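Local coordinates for protein D-aminopeptidase (PDB 1HI9) that uses two zinc ions to cleave N-terminal residues from peptides containing D-amino acids, working as a self-compartmentalizing homodecamer with its active sites in a central chamber, at residues V7-S13 against I34-A39; E53-D58 against A75-S79. One frame throughout, in Å; residues are numbered along the deposited sequence.

The chain passes from strand 2-7 into the metal-binding loop, and contact 1 closes the first loop when residues 34-39 of helix 28-48 pack back against residues 7-13. The same helix leads into strand 53-58, parallel to strand 2-7, which completes a beta-alpha-beta crossover. Contact 2 then closes a second loop, without helix or strand in it, by laying residues 75-79 beside 53-58. The two loops follow one another in series, neither nesting nor crossing. They meet where strand 2-7 adjoins strand 53-58: the backbone N of Val7 lies 3.0 Å from O of Asn57, a probable hydrogen bond. Together they join the dizinc loop, through strand 53-58, to the edge strand 76-80.

Contact 1 (V7-S13 against I34-A39); sequences VDMEGIS and IMTEEA. With ZN (zinc ion), chain G; ZN (zinc ion), chain F.
Met35 reaches from its helix into the loop that follows strand 2-7, and most of the apolar contact depends on it. With CG anti to the backbone N (chi1 176°) and the rest of the chain extended, its methyl CE arrives beside CG1 of Val7 at 3.6 Å and also rests against the carbonyl O of Asp8 at 3.4 Å. Met9 crosses the same side chain at about a right angle, its CG tight against Met35 SD at 3.2 Å. Further on, Ile12 and Ile34 lie alongside each other, pointing opposite ways, and their CG2 methyls meet at 3.8 Å.

The setting is the C-terminal end of the first strand of the mostly parallel mixed sheet in an alpha/beta fold, where a type I turn from Met9 to Ile12 follows Asp8 and carries the zinc ligand Glu10. Asp8 bridges the two zinc ions, OD2 binding one at 2.0 Å and OD1 the other at 2.3 Å. Glu10 joins the OD1-bound zinc, and His60 serves there too; His104 and Glu133 serve the other, while a water bridges both.

The polar link is made by Glu38. Its OE1 accepts the backbone N-H of Ser13 at 3.3 Å from N, on the syn side and 30° out of the carboxylate plane. OE2 accepts a hydrogen bond from a water that also donates to Gly11 O. A salt bridge to Arg190 gives the buried carboxylate a charged partner.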
ATOM      1  N   VAL A   7      11.020 -33.860  -7.917  1.00 35.72           N
ATOM      2  CA  VAL A   7      11.944 -32.776  -7.620  1.00 35.48           C
ATOM      3  C   VAL A   7      11.398 -31.723  -6.662  1.00 36.38           C
ATOM      4  O   VAL A   7      10.420 -31.038  -6.965  1.00 36.11           O
ATOM      5  CB  VAL A   7      12.393 -32.048  -8.911  1.00 34.98           C
ATOM      6  CG1 VAL A   7      13.573 -31.134  -8.603  1.00 32.75           C
ATOM      7  CG2 VAL A   7      12.762 -33.061  -9.984  1.00 33.25           C
ATOM      8  N   ASP A   8      12.048 -31.602  -5.505  1.00 35.87           N
ATOM      9  CA  ASP A   8      11.683 -30.614  -4.499  1.00 35.08           C
ATOM     10  C   ASP A   8      12.691 -29.470  -4.647  1.00 34.72           C
ATOM     11  O   ASP A   8      13.590 -29.542  -5.490  1.00 34.21           O
ATOM     12  CB  ASP A   8      11.779 -31.225  -3.097  1.00 35.97           C
ATOM     13  CG  ASP A   8      10.785 -30.622  -2.127  1.00 35.71           C
ATOM     14  OD1 ASP A   8      10.126 -29.625  -2.480  1.00 37.16           O
ATOM     15  OD2 ASP A   8      10.661 -31.145  -1.004  1.00 36.46           O
ATOM     16  N   MET A   9      12.562 -28.428  -3.831  1.00 33.39           N
ATOM     17  CA  MET A   9      13.474 -27.280  -3.936  1.00 32.44           C
ATOM     18  C   MET A   9      14.451 -27.022  -2.797  1.00 31.94           C
ATOM     19  O   MET A   9      15.592 -26.647  -3.047  1.00 32.36           O
ATOM     20  CB  MET A   9      12.675 -25.993  -4.130  1.00 32.87           C
ATOM     21  CG  MET A   9      12.740 -25.427  -5.523  1.00 36.86           C
ATOM     22  SD  MET A   9      12.039 -23.798  -5.591  1.00 36.52           S
ATOM     23  CE  MET A   9      13.375 -22.883  -6.277  1.00 34.83           C
ATOM     24  N   GLU A  10      14.000 -27.183  -1.555  1.00 30.55           N
ATOM     25  CA  GLU A  10      14.846 -26.896  -0.403  1.00 30.90           C
ATOM     26  C   GLU A  10      16.202 -27.583  -0.425  1.00 29.39           C
ATOM     27  O   GLU A  10      17.188 -27.041   0.075  1.00 28.51           O
ATOM     28  CB  GLU A  10      14.124 -27.245   0.897  1.00 32.89           C
ATOM     29  CG  GLU A  10      12.944 -26.344   1.222  1.00 35.81           C
ATOM     30  CD  GLU A  10      11.680 -26.727   0.473  1.00 34.85           C
ATOM     31  OE1 GLU A  10      11.729 -27.681  -0.328  1.00 35.23           O
ATOM     32  OE2 GLU A  10      10.635 -26.076   0.692  1.00 36.69           O
ATOM     33  N   GLY A  11      16.249 -28.772  -1.004  1.00 28.97           N
ATOM     34  CA  GLY A  11      17.491 -29.506  -1.067  1.00 29.14           C
ATOM     35  C   GLY A  11      18.325 -29.221  -2.300  1.00 31.74           C
ATOM     36  O   GLY A  11      19.411 -29.767  -2.445  1.00 32.27           O
ATOM     37  N   ILE A  12      17.835 -28.373  -3.200  1.00 33.41           N
ATOM     38  CA  ILE A  12      18.593 -28.051  -4.399  1.00 33.30           C
ATOM     39  C   ILE A  12      19.915 -27.427  -3.988  1.00 34.78           C
ATOM     40  O   ILE A  12      20.018 -26.752  -2.951  1.00 34.10           O
ATOM     41  CB  ILE A  12      17.832 -27.078  -5.306  1.00 34.37           C
ATOM     42  CG1 ILE A  12      16.597 -27.769  -5.866  1.00 35.83           C
ATOM     43  CG2 ILE A  12      18.724 -26.602  -6.432  1.00 35.77           C
ATOM     44  CD1 ILE A  12      16.893 -29.020  -6.659  1.00 37.04           C
ATOM     45  N   SER A  13      20.931 -27.647  -4.808  1.00 34.49           N
ATOM     46  CA  SER A  13      22.252 -27.137  -4.483  1.00 36.65           C
ATOM     47  C   SER A  13      22.350 -25.622  -4.537  1.00 35.96           C
ATOM     48  O   SER A  13      21.660 -24.980  -5.318  1.00 36.58           O
ATOM     49  CB  SER A  13      23.287 -27.764  -5.405  1.00 36.15           C
ATOM     50  OG  SER A  13      22.944 -27.532  -6.746  1.00 38.85           O
ATOM     51  N   ILE A  34      18.267 -22.595 -11.139  1.00 40.04           N
ATOM     52  CA  ILE A  34      19.219 -23.583 -10.641  1.00 38.10           C
ATOM     53  C   ILE A  34      18.532 -24.947 -10.497  1.00 37.20           C
ATOM     54  O   ILE A  34      19.103 -25.982 -10.844  1.00 35.42           O
ATOM     55  CB  ILE A  34      19.796 -23.122  -9.287  1.00 38.82           C
ATOM     56  CG1 ILE A  34      20.555 -21.811  -9.498  1.00 38.81           C
ATOM     57  CG2 ILE A  34      20.706 -24.203  -8.691  1.00 37.16           C
ATOM     58  CD1 ILE A  34      20.903 -21.071  -8.222  1.00 39.65           C
ATOM     59  N   MET A  35      17.298 -24.934  -9.999  1.00 36.33           N
ATOM     60  CA  MET A  35      16.516 -26.153  -9.815  1.00 35.89           C
ATOM     61  C   MET A  35      16.301 -26.895 -11.132  1.00 36.24           C
ATOM     62  O   MET A  35      16.454 -28.110 -11.203  1.00 36.03           O
ATOM     63  CB  MET A  35      15.153 -25.817  -9.210  1.00 35.70           C
ATOM     64  CG  MET A  35      14.219 -27.014  -9.068  1.00 34.61           C
ATOM     65  SD  MET A  35      12.592 -26.518  -8.510  1.00 35.67           S
ATOM     66  CE  MET A  35      11.862 -28.054  -8.052  1.00 35.96           C
ATOM     67  N   THR A  36      15.919 -26.155 -12.167  1.00 37.53           N
ATOM     68  CA  THR A  36      15.686 -26.753 -13.469  1.00 37.80           C
ATOM     69  C   THR A  36      16.981 -27.351 -14.008  1.00 38.67           C
ATOM     70  O   THR A  36      16.995 -28.472 -14.515  1.00 37.11           O
ATOM     71  CB  THR A  36      15.140 -25.715 -14.455  1.00 37.88           C
ATOM     72  OG1 THR A  36      13.884 -25.230 -13.971  1.00 39.23           O
ATOM     73  CG2 THR A  36      14.939 -26.335 -15.838  1.00 38.42           C
ATOM     74  N   GLU A  37      18.077 -26.617 -13.876  1.00 40.73           N
ATOM     75  CA  GLU A  37      19.350 -27.117 -14.362  1.00 43.25           C
ATOM     76  C   GLU A  37      19.826 -28.328 -13.582  1.00 42.89           C
ATOM     77  O   GLU A  37      20.396 -29.250 -14.166  1.00 44.03           O
ATOM     78  CB  GLU A  37      20.386 -26.000 -14.341  1.00 45.10           C
ATOM     79  CG  GLU A  37      20.034 -24.913 -15.340  1.00 51.09           C
ATOM     80  CD  GLU A  37      21.063 -23.821 -15.415  1.00 54.15           C
ATOM     81  OE1 GLU A  37      21.397 -23.240 -14.355  1.00 56.29           O
ATOM     82  OE2 GLU A  37      21.533 -23.541 -16.537  1.00 57.25           O
ATOM     83  N   GLU A  38      19.579 -28.335 -12.274  1.00 43.06           N
ATOM     84  CA  GLU A  38      19.971 -29.458 -11.433  1.00 42.43           C
ATOM     85  C   GLU A  38      19.274 -30.719 -11.924  1.00 41.84           C
ATOM     86  O   GLU A  38      19.892 -31.769 -12.042  1.00 40.78           O
ATOM     87  CB  GLU A  38      19.597 -29.202  -9.967  1.00 42.36           C
ATOM     88  CG  GLU A  38      19.887 -30.389  -9.049  1.00 43.16           C
ATOM     89  CD  GLU A  38      20.460 -29.965  -7.696  1.00 45.46           C
ATOM     90  OE1 GLU A  38      21.408 -29.155  -7.668  1.00 44.33           O
ATOM     91  OE2 GLU A  38      19.980 -30.452  -6.654  1.00 47.08           O
ATOM     92  N   ALA A  39      17.986 -30.597 -12.219  1.00 40.83           N
ATOM     93  CA  ALA A  39      17.217 -31.724 -12.711  1.00 41.21           C
ATOM     94  C   ALA A  39      17.746 -32.197 -14.068  1.00 41.93           C
ATOM     95  O   ALA A  39      17.777 -33.400 -14.340  1.00 41.40           O
ATOM     96  CB  ALA A  39      15.734 -31.345 -12.827  1.00 39.62           C
TER
HETATM   97 ZN    ZN G 301       9.544 -28.110  -0.870  1.00 56.24          ZN
HETATM   98 ZN    ZN F 300       9.751 -30.792   0.759  1.00 31.80          ZN
HETATM   99  O   HOH W   1      19.445 -31.990  -4.770  1.00 24.75           O
HETATM  100  O   HOH W   2       8.122 -29.465   0.754  1.00 28.83           O

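Contact 2 (E53-D58 against A75-S79); sequences EVLVND and ADLIS
The carbonyl O of Val56 is held twice by the neighbouring strand: the N-H of Ile78 donates to it at 2.8 Å from N, and the CA-H of Leu77 adds a contact at 3.4 Å from CA. Val56 N in turn donates to Asp76 O, also at 2.8 Å and nearly straight at 175°. Longer bonds from Asp76 N to Val54 O and from Asp58 N to Ile78 O complete a regular parallel ladder.

On the face bearing Leu55 and Ile78, these side chains cross, with Leu55 CD2 3.6 Å from Ile78 CG1. Ile78 has CG1 anti to its carbonyl carbon (chi1 -70°), which turns that branch to Leu55. Cutting Ile78 back to an alanine would probably take from Leu55 CD1 and CD2 their contact across the strands, and from Ile177 of a neighbouring subunit a packing partner. On the other face, Val56 CG2 meets Ala75 CB at 4.1 Å.

At the ladder's start Glu53 OE2 and Asp76 OD2 come within 4.1 Å; Lys2 and Lys183 of a neighbouring subunit lie nearby and probably ease the repulsion. At its far end a water joins Asp58 OD2 to Ser79 OG, while OD2 also accepts from Leu66 N.

Helix 28-48 packs on Val56 and Ala75 through Ile43, strand 2-7 flanks strand 53-58, and residues 77-79 pair antiparallel with a strand of a neighbouring subunit, carrying the sheet across the interface.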
ATOM      1  N   GLU A  53      12.535 -43.370 -20.957  1.00 56.53           N
ATOM      2  CA  GLU A  53      11.530 -42.410 -20.504  1.00 55.05           C
ATOM      3  C   GLU A  53      11.878 -41.849 -19.132  1.00 53.54           C
ATOM      4  O   GLU A  53      12.324 -42.579 -18.243  1.00 54.97           O
ATOM      5  CB  GLU A  53      10.152 -43.075 -20.436  1.00 55.76           C
ATOM      6  CG  GLU A  53       9.168 -42.587 -21.483  1.00 60.13           C
ATOM      7  CD  GLU A  53       7.766 -43.179 -21.307  1.00 61.87           C
ATOM      8  OE1 GLU A  53       7.595 -44.406 -21.479  1.00 61.83           O
ATOM      9  OE2 GLU A  53       6.830 -42.416 -20.992  1.00 62.66           O
ATOM     10  N   VAL A  54      11.677 -40.548 -18.965  1.00 51.13           N
ATOM     11  CA  VAL A  54      11.944 -39.891 -17.692  1.00 47.62           C
ATOM     12  C   VAL A  54      10.799 -38.935 -17.385  1.00 46.91           C
ATOM     13  O   VAL A  54      10.650 -37.904 -18.038  1.00 45.66           O
ATOM     14  CB  VAL A  54      13.254 -39.091 -17.722  1.00 47.52           C
ATOM     15  CG1 VAL A  54      13.512 -38.482 -16.356  1.00 46.22           C
ATOM     16  CG2 VAL A  54      14.403 -39.990 -18.126  1.00 46.07           C
ATOM     17  N   LEU A  55       9.985 -39.303 -16.396  1.00 44.80           N
ATOM     18  CA  LEU A  55       8.850 -38.493 -15.976  1.00 43.41           C
ATOM     19  C   LEU A  55       9.320 -37.611 -14.828  1.00 43.14           C
ATOM     20  O   LEU A  55       9.776 -38.118 -13.797  1.00 42.30           O
ATOM     21  CB  LEU A  55       7.705 -39.383 -15.485  1.00 43.14           C
ATOM     22  CG  LEU A  55       6.278 -38.959 -15.827  1.00 43.18           C
ATOM     23  CD1 LEU A  55       5.321 -39.610 -14.854  1.00 42.93           C
ATOM     24  CD2 LEU A  55       6.145 -37.453 -15.765  1.00 47.73           C
ATOM     25  N   VAL A  56       9.200 -36.298 -15.005  1.00 42.07           N
ATOM     26  CA  VAL A  56       9.629 -35.342 -13.992  1.00 41.29           C
ATOM     27  C   VAL A  56       8.436 -34.637 -13.358  1.00 42.54           C
ATOM     28  O   VAL A  56       7.704 -33.906 -14.026  1.00 43.82           O
ATOM     29  CB  VAL A  56      10.582 -34.283 -14.595  1.00 41.45           C
ATOM     30  CG1 VAL A  56      11.159 -33.399 -13.487  1.00 40.37           C
ATOM     31  CG2 VAL A  56      11.699 -34.979 -15.365  1.00 39.97           C
ATOM     32  N   ASN A  57       8.254 -34.866 -12.058  1.00 41.95           N
ATOM     33  CA  ASN A  57       7.153 -34.282 -11.298  1.00 40.60           C
ATOM     34  C   ASN A  57       7.653 -33.172 -10.369  1.00 40.72           C
ATOM     35  O   ASN A  57       8.429 -33.422  -9.441  1.00 41.57           O
ATOM     36  CB  ASN A  57       6.464 -35.366 -10.462  1.00 39.80           C
ATOM     37  CG  ASN A  57       5.234 -34.854  -9.731  1.00 40.78           C
ATOM     38  OD1 ASN A  57       4.925 -35.291  -8.621  1.00 40.53           O
ATOM     39  ND2 ASN A  57       4.523 -33.936 -10.352  1.00 40.10           N
ATOM     40  N   ASP A  58       7.210 -31.947 -10.627  1.00 39.12           N
ATOM     41  CA  ASP A  58       7.589 -30.803  -9.804  1.00 36.89           C
ATOM     42  C   ASP A  58       6.892 -31.062  -8.480  1.00 36.87           C
ATOM     43  O   ASP A  58       5.659 -31.107  -8.428  1.00 33.74           O
ATOM     44  CB  ASP A  58       7.060 -29.509 -10.432  1.00 36.93           C
ATOM     45  CG  ASP A  58       7.656 -28.266  -9.806  1.00 35.41           C
ATOM     46  OD1 ASP A  58       7.783 -28.231  -8.561  1.00 36.40           O
ATOM     47  OD2 ASP A  58       7.980 -27.319 -10.558  1.00 35.07           O
ATOM     48  N   ALA A  75      12.325 -34.964 -21.833  1.00 53.64           N
ATOM     49  CA  ALA A  75      11.687 -35.385 -20.598  1.00 50.89           C
ATOM     50  C   ALA A  75      10.246 -34.913 -20.583  1.00 49.12           C
ATOM     51  O   ALA A  75       9.897 -33.955 -21.264  1.00 47.44           O
ATOM     52  CB  ALA A  75      12.441 -34.826 -19.396  1.00 50.13           C
ATOM     53  N   ASP A  76       9.409 -35.605 -19.819  1.00 48.89           N
ATOM     54  CA  ASP A  76       8.001 -35.248 -19.691  1.00 48.76           C
ATOM     55  C   ASP A  76       7.801 -34.606 -18.324  1.00 47.85           C
ATOM     56  O   ASP A  76       8.073 -35.231 -17.289  1.00 48.19           O
ATOM     57  CB  ASP A  76       7.119 -36.493 -19.815  1.00 52.39           C
ATOM     58  CG  ASP A  76       7.284 -37.198 -21.161  1.00 55.57           C
ATOM     59  OD1 ASP A  76       7.009 -36.556 -22.207  1.00 55.81           O
ATOM     60  OD2 ASP A  76       7.688 -38.390 -21.168  1.00 56.78           O
ATOM     61  N   LEU A  77       7.308 -33.368 -18.325  1.00 45.11           N
ATOM     62  CA  LEU A  77       7.107 -32.614 -17.092  1.00 42.97           C
ATOM     63  C   LEU A  77       5.677 -32.533 -16.596  1.00 41.96           C
ATOM     64  O   LEU A  77       4.758 -32.250 -17.354  1.00 41.58           O
ATOM     65  CB  LEU A  77       7.645 -31.184 -17.250  1.00 42.86           C
ATOM     66  CG  LEU A  77       7.360 -30.199 -16.113  1.00 42.62           C
ATOM     67  CD1 LEU A  77       8.153 -30.582 -14.877  1.00 41.60           C
ATOM     68  CD2 LEU A  77       7.723 -28.793 -16.556  1.00 42.58           C
ATOM     69  N   ILE A  78       5.504 -32.795 -15.306  1.00 40.95           N
ATOM     70  CA  ILE A  78       4.199 -32.705 -14.670  1.00 39.79           C
ATOM     71  C   ILE A  78       4.291 -31.422 -13.872  1.00 40.64           C
ATOM     72  O   ILE A  78       5.050 -31.337 -12.903  1.00 41.54           O
ATOM     73  CB  ILE A  78       3.933 -33.862 -13.696  1.00 39.27           C
ATOM     74  CG1 ILE A  78       3.733 -35.163 -14.475  1.00 39.98           C
ATOM     75  CG2 ILE A  78       2.712 -33.544 -12.837  1.00 38.33           C
ATOM     76  CD1 ILE A  78       3.419 -36.363 -13.603  1.00 38.08           C
ATOM     77  N   SER A  79       3.527 -30.419 -14.284  1.00 40.29           N
ATOM     78  CA  SER A  79       3.552 -29.128 -13.622  1.00 39.32           C
ATOM     79  C   SER A  79       2.166 -28.782 -13.101  1.00 39.22           C
ATOM     80  O   SER A  79       1.159 -29.102 -13.729  1.00 38.96           O
ATOM     81  CB  SER A  79       4.042 -28.067 -14.612  1.00 39.73           C
ATOM     82  OG  SER A  79       4.287 -26.834 -13.967  1.00 42.45           O
TER
HETATM   83  O   HOH W   3      10.430 -39.210 -21.005  1.00 41.48           O
HETATM   84  O   HOH W   4       6.832 -26.812 -13.216  1.00 27.63           O